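Glycosyltransferase (Streptomyces halstedii, PDB 3WAD) is a bacterial glycosyltransferase of the GT-B clan, built from two Rossmann-like domains and related to the erythromycin biosynthesis protein CIII family. Local coordinates at residues V3-F8 and H29-A34; H13-V18 and S44-T49. All coordinates share one frame; numbering follows the deposited sequence.

Contact 1: residues V3-F8 and H29-A34; sequences VLMTVF and HEVHIA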
# COMPACT_ATOMS: atom_id res chain seq x y z
N VAL B 3 -2.33 15.33 2.00
CA VAL B 3 -2.92 15.19 0.66
C VAL B 3 -4.28 14.56 0.78
O VAL B 3 -4.43 13.44 1.28
CB VAL B 3 -2.07 14.31 -0.20
CG1 VAL B 3 -2.63 14.28 -1.74
CG2 VAL B 3 -0.62 14.73 -0.13
N LEU B 4 -5.28 15.26 0.35
CA LEU B 4 -6.60 14.70 0.31
C LEU B 4 -6.86 14.17 -1.13
O LEU B 4 -7.02 14.93 -2.08
CB LEU B 4 -7.63 15.74 0.77
CG LEU B 4 -9.10 15.41 0.70
CD1 LEU B 4 -9.39 14.15 1.61
CD2 LEU B 4 -10.05 16.58 1.06
N MET B 5 -6.93 12.86 -1.28
CA MET B 5 -7.25 12.23 -2.58
C MET B 5 -8.67 11.77 -2.58
O MET B 5 -9.15 11.26 -1.56
CB MET B 5 -6.37 11.04 -2.80
CG MET B 5 -4.87 11.44 -2.64
SD MET B 5 -3.71 10.09 -3.05
CE MET B 5 -3.97 9.85 -4.83
N THR B 6 -9.38 12.00 -3.69
CA THR B 6 -10.77 11.64 -3.66
C THR B 6 -11.10 10.86 -4.97
O THR B 6 -10.59 11.19 -6.03
CB THR B 6 -11.65 12.81 -3.35
OG1 THR B 6 -13.02 12.38 -3.27
CG2 THR B 6 -11.48 13.94 -4.41
N VAL B 7 -11.91 9.83 -4.85
CA VAL B 7 -12.32 9.05 -6.02
C VAL B 7 -13.75 8.57 -5.73
O VAL B 7 -14.05 8.20 -4.57
CB VAL B 7 -11.29 7.93 -6.37
CG1 VAL B 7 -11.17 6.96 -5.21
CG2 VAL B 7 -11.72 7.13 -7.61
N PHE B 8 -14.65 8.58 -6.74
CA PHE B 8 -15.97 7.98 -6.56
C PHE B 8 -15.84 6.44 -6.28
O PHE B 8 -14.79 5.87 -6.55
CB PHE B 8 -16.96 8.29 -7.70
CG PHE B 8 -16.67 7.54 -8.99
CD1 PHE B 8 -17.42 6.39 -9.32
CD2 PHE B 8 -15.59 7.90 -9.82
CE1 PHE B 8 -17.10 5.62 -10.52
CE2 PHE B 8 -15.28 7.20 -11.01
CZ PHE B 8 -16.04 6.07 -11.37
N HIS B 29 4.34 11.90 3.51
CA HIS B 29 3.18 12.71 3.58
C HIS B 29 2.05 11.92 4.17
O HIS B 29 2.10 10.69 4.13
CB HIS B 29 2.91 13.16 2.16
CG HIS B 29 4.13 13.77 1.53
ND1 HIS B 29 4.62 15.00 1.91
CD2 HIS B 29 4.98 13.29 0.58
CE1 HIS B 29 5.71 15.27 1.22
NE2 HIS B 29 5.95 14.26 0.39
N GLU B 30 1.02 12.61 4.66
CA GLU B 30 -0.17 12.02 5.26
C GLU B 30 -1.25 12.02 4.18
O GLU B 30 -1.64 13.09 3.69
CB GLU B 30 -0.74 12.88 6.38
CG GLU B 30 0.18 13.18 7.50
CD GLU B 30 0.21 12.07 8.52
OE1 GLU B 30 1.32 11.64 8.90
OE2 GLU B 30 -0.89 11.62 8.94
N VAL B 31 -1.74 10.83 3.81
CA VAL B 31 -2.66 10.71 2.66
C VAL B 31 -3.99 10.16 3.17
O VAL B 31 -4.01 9.16 3.86
CB VAL B 31 -2.06 9.75 1.68
CG1 VAL B 31 -2.97 9.57 0.44
CG2 VAL B 31 -0.66 10.26 1.23
N HIS B 32 -5.05 10.88 2.90
CA HIS B 32 -6.39 10.39 3.12
C HIS B 32 -7.06 10.04 1.76
O HIS B 32 -7.03 10.87 0.80
CB HIS B 32 -7.26 11.45 3.85
CG HIS B 32 -6.92 11.62 5.30
ND1 HIS B 32 -7.45 12.64 6.07
CD2 HIS B 32 -6.13 10.91 6.13
CE1 HIS B 32 -7.02 12.53 7.31
NE2 HIS B 32 -6.19 11.51 7.37
N ILE B 33 -7.71 8.87 1.69
CA ILE B 33 -8.50 8.53 0.48
C ILE B 33 -9.97 8.68 0.81
O ILE B 33 -10.54 7.87 1.63
CB ILE B 33 -8.23 7.04 -0.10
CG1 ILE B 33 -6.73 6.70 -0.08
CG2 ILE B 33 -8.97 6.82 -1.49
CD1 ILE B 33 -5.82 7.61 -1.03
N ALA B 34 -10.60 9.67 0.21
CA ALA B 34 -12.00 9.90 0.55
C ALA B 34 -12.79 9.32 -0.58
O ALA B 34 -12.49 9.62 -1.74
CB ALA B 34 -12.27 11.46 0.67
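Strands 3-6 and 30-34 run parallel, their axes 4.7 Å apart at closest and inclined by 23°, in the register V3-V31, L4-H32, M5-I33, T6-A34. V3 and M5 each bridge two residues of the other strand: V3 N gives a nearly straight bond to E30 O (2.9 Å) and V3 O accepts from H32 N, while M5 N bonds H32 O and M5 O accepts from A34 N. At the C-terminal end of the pairing A34 O takes two donors, V7 N close to the C=O axis and T6 OG1 from above the carbonyl plane (3.2 Å). On the apolar face of V3, M5, V31 and I33, M5 CG is anti to the carbonyl carbon (chi1 -53°) and chi2 is extended, which lays SD on V31 CG1 (3.6 Å) and I33 CD1 (3.8 Å); helix 18-27 covers this layer. On the other, mixed face L4 CD1 sits 4.1 Å from both A34 CB and H32 CB, under helix 109-122; the H32 ring leads away to stack on W122, and its ND1 bonds H118. Regular backbone bonds and the doubly gripped A34 O tie the strands; L4 and T6 also bond strand 126-130, as fits the interior of a Rossmann-like sheet.

Contact 2: residues H13-V18 and S44-T49; sequences HLYNMV and SDSGLT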
# COMPACT_ATOMS: atom_id res chain seq x y z
N HIS B 13 -11.16 2.82 -10.66
CA HIS B 13 -10.69 4.20 -10.57
C HIS B 13 -9.92 4.35 -9.27
O HIS B 13 -8.94 5.09 -9.25
CB HIS B 13 -11.83 5.18 -10.63
CG HIS B 13 -12.40 5.36 -12.00
ND1 HIS B 13 -12.20 6.52 -12.72
CD2 HIS B 13 -13.21 4.55 -12.77
CE1 HIS B 13 -12.84 6.41 -13.88
NE2 HIS B 13 -13.49 5.25 -13.91
N LEU B 14 -10.31 3.64 -8.20
CA LEU B 14 -9.44 3.55 -7.00
C LEU B 14 -8.06 3.04 -7.29
O LEU B 14 -7.10 3.75 -6.97
CB LEU B 14 -10.07 2.79 -5.84
CG LEU B 14 -9.08 2.50 -4.70
CD1 LEU B 14 -8.44 3.77 -4.06
CD2 LEU B 14 -9.66 1.53 -3.65
N TYR B 15 -7.92 1.82 -7.87
CA TYR B 15 -6.61 1.24 -8.17
C TYR B 15 -5.72 2.10 -9.05
O TYR B 15 -4.46 2.01 -9.00
CB TYR B 15 -6.79 -0.08 -8.93
CG TYR B 15 -7.33 -1.19 -8.08
CD1 TYR B 15 -7.72 -0.96 -6.74
CD2 TYR B 15 -7.42 -2.48 -8.62
CE1 TYR B 15 -8.20 -2.00 -5.95
CE2 TYR B 15 -7.91 -3.50 -7.87
CZ TYR B 15 -8.28 -3.27 -6.55
OH TYR B 15 -8.76 -4.36 -5.86
N ASN B 16 -6.35 2.88 -9.91
CA ASN B 16 -5.61 3.81 -10.78
C ASN B 16 -4.66 4.76 -9.93
O ASN B 16 -3.54 5.12 -10.37
CB ASN B 16 -6.65 4.61 -11.60
CG ASN B 16 -6.00 5.66 -12.51
OD1 ASN B 16 -6.18 6.88 -12.34
ND2 ASN B 16 -5.27 5.20 -13.47
N MET B 17 -5.12 5.16 -8.74
CA MET B 17 -4.36 6.09 -7.88
C MET B 17 -3.72 5.50 -6.65
O MET B 17 -3.11 6.20 -5.86
CB MET B 17 -5.20 7.29 -7.52
CG MET B 17 -6.55 7.04 -6.96
SD MET B 17 -7.52 8.63 -6.85
CE MET B 17 -7.42 8.27 -5.25
N VAL B 18 -3.74 4.17 -6.54
CA VAL B 18 -3.18 3.53 -5.38
C VAL B 18 -1.64 3.65 -5.27
O VAL B 18 -1.16 3.96 -4.21
CB VAL B 18 -3.66 2.05 -5.22
CG1 VAL B 18 -2.67 1.14 -4.41
CG2 VAL B 18 -5.07 2.03 -4.59
N SER B 44 -9.21 -0.12 2.12
CA SER B 44 -8.49 -1.01 3.05
C SER B 44 -7.68 -2.10 2.47
O SER B 44 -6.54 -2.35 2.95
CB SER B 44 -9.46 -1.61 4.09
OG SER B 44 -9.77 -0.56 4.95
N ASP B 45 -8.21 -2.78 1.47
CA ASP B 45 -7.52 -3.89 0.84
C ASP B 45 -6.31 -3.39 0.06
O ASP B 45 -5.55 -4.21 -0.44
CB ASP B 45 -8.39 -4.61 -0.16
CG ASP B 45 -9.58 -5.39 0.49
OD1 ASP B 45 -9.52 -5.68 1.70
OD2 ASP B 45 -10.52 -5.71 -0.29
N SER B 46 -6.23 -2.07 -0.14
CA SER B 46 -5.10 -1.49 -0.87
C SER B 46 -3.99 -0.99 0.10
O SER B 46 -2.98 -0.48 -0.34
CB SER B 46 -5.53 -0.33 -1.74
OG SER B 46 -6.53 -0.70 -2.61
N GLY B 47 -4.24 -1.12 1.40
CA GLY B 47 -3.36 -0.66 2.46
C GLY B 47 -3.44 0.81 2.80
O GLY B 47 -2.50 1.30 3.44
N LEU B 48 -4.53 1.50 2.47
CA LEU B 48 -4.56 2.96 2.60
C LEU B 48 -5.63 3.40 3.61
O LEU B 48 -6.40 2.55 4.08
CB LEU B 48 -4.79 3.62 1.21
CG LEU B 48 -3.74 3.34 0.17
CD1 LEU B 48 -4.09 3.69 -1.32
CD2 LEU B 48 -2.38 4.05 0.63
N THR B 49 -5.72 4.70 3.90
CA THR B 49 -6.61 5.22 4.94
C THR B 49 -7.81 5.79 4.29
O THR B 49 -7.69 6.68 3.46
CB THR B 49 -5.90 6.30 5.75
OG1 THR B 49 -4.78 5.71 6.37
CG2 THR B 49 -6.74 6.87 6.86
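S46, V18 and L48 lose the most surface where the end of helix 11-16 and the start of the next helix meet the turn after helix 40-44, and no hydrogen bond joins the two segments. V18 points its CB at the turn and does most of the touching through one branch: CG2 lies 3.7 Å from both S46 CB and S46 OG, while CG1 stands farther off, 4.2 Å from S46 CB. The same CG2 meets L48 CD1 (3.8 Å), so this methyl sits against the serine and the leucine at once. S46 OG, anti to its carbonyl carbon (chi1 -56°), also has L14 CD2 and Y15 CE1 near it, each at 4.0 Å. Carbon atoms surround the hydroxyl on this side; its hydrogen-bond partner is A42 O in the preceding helix, and S46 O is held by W22 NE1. The turn itself is a type I beta turn from S44 to G47 closed by G47 N to S44 O (3.0 Å); G47, at positive phi (81°), ends helix 40-44 in a Schellman motif and directs the chain into strand 49-52 of the Rossmann-like N-terminal domain. L48, with CD1 anti to CA (chi2 166°), points toward segment 13-18 and puts CD1 against V18 CG2; it also packs on A21, W22 and I43. The Y15 ring meets F229 edge-to-face, and W22 of the second subunit packs on V18.

From the N terminus, strand 2-6 leads into helix 11-16; helix 18-27 follows, and strand 30-35 returns beside the first strand, so contact 1 closes a beta-alpha-beta crossover. Helix 40-44 then brings the chain to 44-49, where contact 2 closes a second loop back to 13-18. The segments alternate along the chain, so the two closures cross rather than nest. Their centres are about 10 Å apart and they touch directly: T49 O probably accepts a hydrogen bond from I33 N, setting the next strand beside 30-35, while V7 and F8 pack on H13. Together they tie the first three strands to their intervening helices, near the second subunit, which both contacts touch.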